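PDB 5T8V: sister chromatid cohesion protein from Chaetomium thermophilum, which probably helps load the cohesin ring onto chromatin, this chain being the C-terminal HEAT-repeat fragment of the loader Scc2. Local coordinates for residues M260-F265 against M311-T316. Residues are numbered along the deposited sequence; the frame is centred on the assembly and turned at random.
Sequences MICQIF and MRLVQT
C262 and F265 of helix 247-267 meet L313 of helix 305-315 and T316, which follows that helix, in a buried, largely apolar contact in the N-terminal part of this fragment. The two short helical segments run in the same general direction, with 38° between them and their axes 9.7 Å apart at closest approach. L313 CB sits 4.1 Å above the centre of the F265 ring, 5° off the ring normal, a CH-pi contact over the face. The branch ending in CD2 turns to the backbone of helix 247-267, where it lies 3.7 Å from C262 CA and also touches F265 CB. F265 CG is anti to its backbone N (chi1 -179°), on the side where L313 lies. T316 OG1 approaches the ring obliquely, 3.6 Å from F265 CD1. That hydroxyl donates a 2.6 Å hydrogen bond back to L313 O, so a polar group of this interface is satisfied within its own segment. An alanine in place of F265 would probably open a gap beside L313 and T316, with L313 CB losing the ring it lies on. Beside L313, C262 SG rests over one face of the R312 guanidinium, 3.7 Å from R312 NE. R312 NH1 makes a salt bridge to D259, three residues before C262, which ties the arginine to helix 247-267. Helix 190-213 packs on M260 and I264, and helix 423-440 on V314. Such layered packing of helices, here between two separated by helix 272-282, is characteristic of an alpha-solenoid built from HEAT repeats.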
ATOM      1  N   MET A 260     -40.562  -8.939  24.472  1.00 27.17           N
ATOM      2  CA  MET A 260     -40.846 -10.294  24.936  1.00 27.79           C
ATOM      3  C   MET A 260     -39.584 -11.148  24.944  1.00 26.51           C
ATOM      4  O   MET A 260     -39.312 -11.867  25.915  1.00 26.89           O
ATOM      5  CB  MET A 260     -41.922 -10.927  24.053  1.00 29.89           C
ATOM      6  CG  MET A 260     -42.465 -12.241  24.589  1.00 32.84           C
ATOM      7  SD  MET A 260     -43.800 -12.914  23.586  1.00 36.02           S
ATOM      8  CE  MET A 260     -45.097 -11.717  23.881  1.00 35.88           C
ATOM      9  N   ILE A 261     -38.793 -11.080  23.870  1.00 16.95           N
ATOM     10  CA  ILE A 261     -37.581 -11.891  23.796  1.00 16.64           C
ATOM     11  C   ILE A 261     -36.588 -11.465  24.867  1.00 15.95           C
ATOM     12  O   ILE A 261     -35.902 -12.303  25.459  1.00 16.18           O
ATOM     13  CB  ILE A 261     -36.958 -11.813  22.391  1.00 16.82           C
ATOM     14  CG1 ILE A 261     -37.924 -12.384  21.350  1.00 19.69           C
ATOM     15  CG2 ILE A 261     -35.632 -12.581  22.360  1.00 16.96           C
ATOM     16  CD1 ILE A 261     -37.459 -12.223  19.914  1.00 20.44           C
ATOM     17  N   CYS A 262     -36.472 -10.160  25.120  1.00 16.56           N
ATOM     18  CA  CYS A 262     -35.604  -9.704  26.201  1.00 18.05           C
ATOM     19  C   CYS A 262     -36.074 -10.246  27.543  1.00 19.49           C
ATOM     20  O   CYS A 262     -35.258 -10.628  28.391  1.00 19.99           O
ATOM     21  CB  CYS A 262     -35.550  -8.179  26.232  1.00 16.35           C
ATOM     22  SG  CYS A 262     -34.635  -7.469  24.860  1.00 17.13           S
ATOM     23  N   GLN A 263     -37.389 -10.287  27.757  1.00 19.50           N
ATOM     24  CA  GLN A 263     -37.913 -10.809  29.013  1.00 20.03           C
ATOM     25  C   GLN A 263     -37.570 -12.283  29.181  1.00 20.10           C
ATOM     26  O   GLN A 263     -37.005 -12.686  30.203  1.00 19.34           O
ATOM     27  CB  GLN A 263     -39.421 -10.588  29.077  1.00 21.08           C
ATOM     28  CG  GLN A 263     -39.792  -9.297  29.762  1.00 22.52           C
ATOM     29  CD  GLN A 263     -39.797  -9.437  31.266  1.00 24.23           C
ATOM     30  OE1 GLN A 263     -40.725 -10.001  31.834  1.00 26.46           O
ATOM     31  NE2 GLN A 263     -38.756  -8.934  31.917  1.00 23.02           N
ATOM     32  N   ILE A 264     -37.903 -13.106  28.184  1.00 17.19           N
ATOM     33  CA  ILE A 264     -37.560 -14.525  28.255  1.00 18.10           C
ATOM     34  C   ILE A 264     -36.060 -14.695  28.472  1.00 17.86           C
ATOM     35  O   ILE A 264     -35.621 -15.514  29.291  1.00 18.52           O
ATOM     36  CB  ILE A 264     -38.034 -15.251  26.981  1.00 18.73           C
ATOM     37  CG1 ILE A 264     -39.555 -15.133  26.840  1.00 19.12           C
ATOM     38  CG2 ILE A 264     -37.606 -16.722  27.008  1.00 19.87           C
ATOM     39  CD1 ILE A 264     -40.104 -15.686  25.534  1.00 19.81           C
ATOM     40  N   PHE A 265     -35.255 -13.917  27.747  1.00 19.23           N
ATOM     41  CA  PHE A 265     -33.804 -14.006  27.858  1.00 19.16           C
ATOM     42  C   PHE A 265     -33.328 -13.670  29.264  1.00 19.74           C
ATOM     43  O   PHE A 265     -32.345 -14.248  29.743  1.00 19.49           O
ATOM     44  CB  PHE A 265     -33.164 -13.067  26.834  1.00 18.40           C
ATOM     45  CG  PHE A 265     -31.662 -13.084  26.834  1.00 18.52           C
ATOM     46  CD1 PHE A 265     -30.946 -12.251  27.677  1.00 15.28           C
ATOM     47  CD2 PHE A 265     -30.967 -13.913  25.972  1.00 19.27           C
ATOM     48  CE1 PHE A 265     -29.567 -12.257  27.673  1.00 15.17           C
ATOM     49  CE2 PHE A 265     -29.585 -13.922  25.963  1.00 20.63           C
ATOM     50  CZ  PHE A 265     -28.885 -13.092  26.814  1.00 15.63           C
ATOM     51  N   MET A 311     -28.204  -6.425  20.565  1.00 16.03           N
ATOM     52  CA  MET A 311     -27.647  -5.437  21.481  1.00 15.53           C
ATOM     53  C   MET A 311     -28.516  -5.292  22.723  1.00 15.06           C
ATOM     54  O   MET A 311     -28.001  -5.251  23.847  1.00 14.78           O
ATOM     55  CB  MET A 311     -27.484  -4.100  20.763  1.00 15.84           C
ATOM     56  CG  MET A 311     -26.598  -4.196  19.529  1.00 22.13           C
ATOM     57  SD  MET A 311     -26.514  -2.662  18.602  1.00 22.76           S
ATOM     58  CE  MET A 311     -25.502  -1.716  19.704  1.00 24.35           C
ATOM     59  N   ARG A 312     -29.838  -5.244  22.544  1.00 15.39           N
ATOM     60  CA  ARG A 312     -30.738  -5.165  23.692  1.00 17.44           C
ATOM     61  C   ARG A 312     -30.498  -6.316  24.662  1.00 17.03           C
ATOM     62  O   ARG A 312     -30.426  -6.112  25.879  1.00 16.90           O
ATOM     63  CB  ARG A 312     -32.192  -5.162  23.222  1.00 18.82           C
ATOM     64  CG  ARG A 312     -32.678  -3.813  22.726  1.00 19.37           C
ATOM     65  CD  ARG A 312     -34.195  -3.758  22.688  1.00 19.75           C
ATOM     66  NE  ARG A 312     -34.780  -3.920  24.015  1.00 19.52           N
ATOM     67  CZ  ARG A 312     -36.086  -3.940  24.257  1.00 20.51           C
ATOM     68  NH1 ARG A 312     -36.953  -3.808  23.261  1.00 21.55           N
ATOM     69  NH2 ARG A 312     -36.528  -4.092  25.498  1.00 20.43           N
ATOM     70  N   LEU A 313     -30.378  -7.538  24.138  1.00 13.65           N
ATOM     71  CA  LEU A 313     -30.082  -8.684  24.991  1.00 13.77           C
ATOM     72  C   LEU A 313     -28.767  -8.487  25.728  1.00 13.56           C
ATOM     73  O   LEU A 313     -28.634  -8.883  26.892  1.00 13.61           O
ATOM     74  CB  LEU A 313     -30.034  -9.967  24.158  1.00 14.38           C
ATOM     75  CG  LEU A 313     -31.314 -10.390  23.434  1.00 14.83           C
ATOM     76  CD1 LEU A 313     -31.113 -11.747  22.776  1.00 22.95           C
ATOM     77  CD2 LEU A 313     -32.498 -10.425  24.380  1.00 14.76           C
ATOM     78  N   VAL A 314     -27.781  -7.878  25.067  1.00 13.47           N
ATOM     79  CA  VAL A 314     -26.518  -7.617  25.750  1.00 13.35           C
ATOM     80  C   VAL A 314     -26.704  -6.604  26.874  1.00 13.09           C
ATOM     81  O   VAL A 314     -25.989  -6.659  27.881  1.00 13.14           O
ATOM     82  CB  VAL A 314     -25.450  -7.152  24.745  1.00 13.45           C
ATOM     83  CG1 VAL A 314     -24.162  -6.755  25.471  1.00 13.38           C
ATOM     84  CG2 VAL A 314     -25.172  -8.246  23.730  1.00 13.94           C
ATOM     85  N   GLN A 315     -27.650  -5.670  26.737  1.00 14.53           N
ATOM     86  CA  GLN A 315     -27.828  -4.639  27.757  1.00 17.04           C
ATOM     87  C   GLN A 315     -28.822  -5.028  28.844  1.00 21.14           C
ATOM     88  O   GLN A 315     -28.907  -4.327  29.858  1.00 20.58           O
ATOM     89  CB  GLN A 315     -28.281  -3.310  27.137  1.00 16.59           C
ATOM     90  CG  GLN A 315     -27.924  -3.135  25.682  1.00 15.78           C
ATOM     91  CD  GLN A 315     -27.914  -1.690  25.236  1.00 14.44           C
ATOM     92  OE1 GLN A 315     -27.047  -1.276  24.466  1.00 13.72           O
ATOM     93  NE2 GLN A 315     -28.893  -0.921  25.693  1.00 14.44           N
ATOM     94  N   THR A 316     -29.577  -6.115  28.667  1.00 22.51           N
ATOM     95  CA  THR A 316     -30.443  -6.589  29.742  1.00 28.60           C
ATOM     96  C   THR A 316     -29.657  -7.113  30.936  1.00 31.11           C
ATOM     97  O   THR A 316     -30.264  -7.405  31.972  1.00 32.14           O
ATOM     98  CB  THR A 316     -31.381  -7.696  29.242  1.00 31.69           C
ATOM     99  OG1 THR A 316     -30.617  -8.747  28.632  1.00 31.52           O
ATOM    100  CG2 THR A 316     -32.389  -7.143  28.247  1.00 32.55           C
TER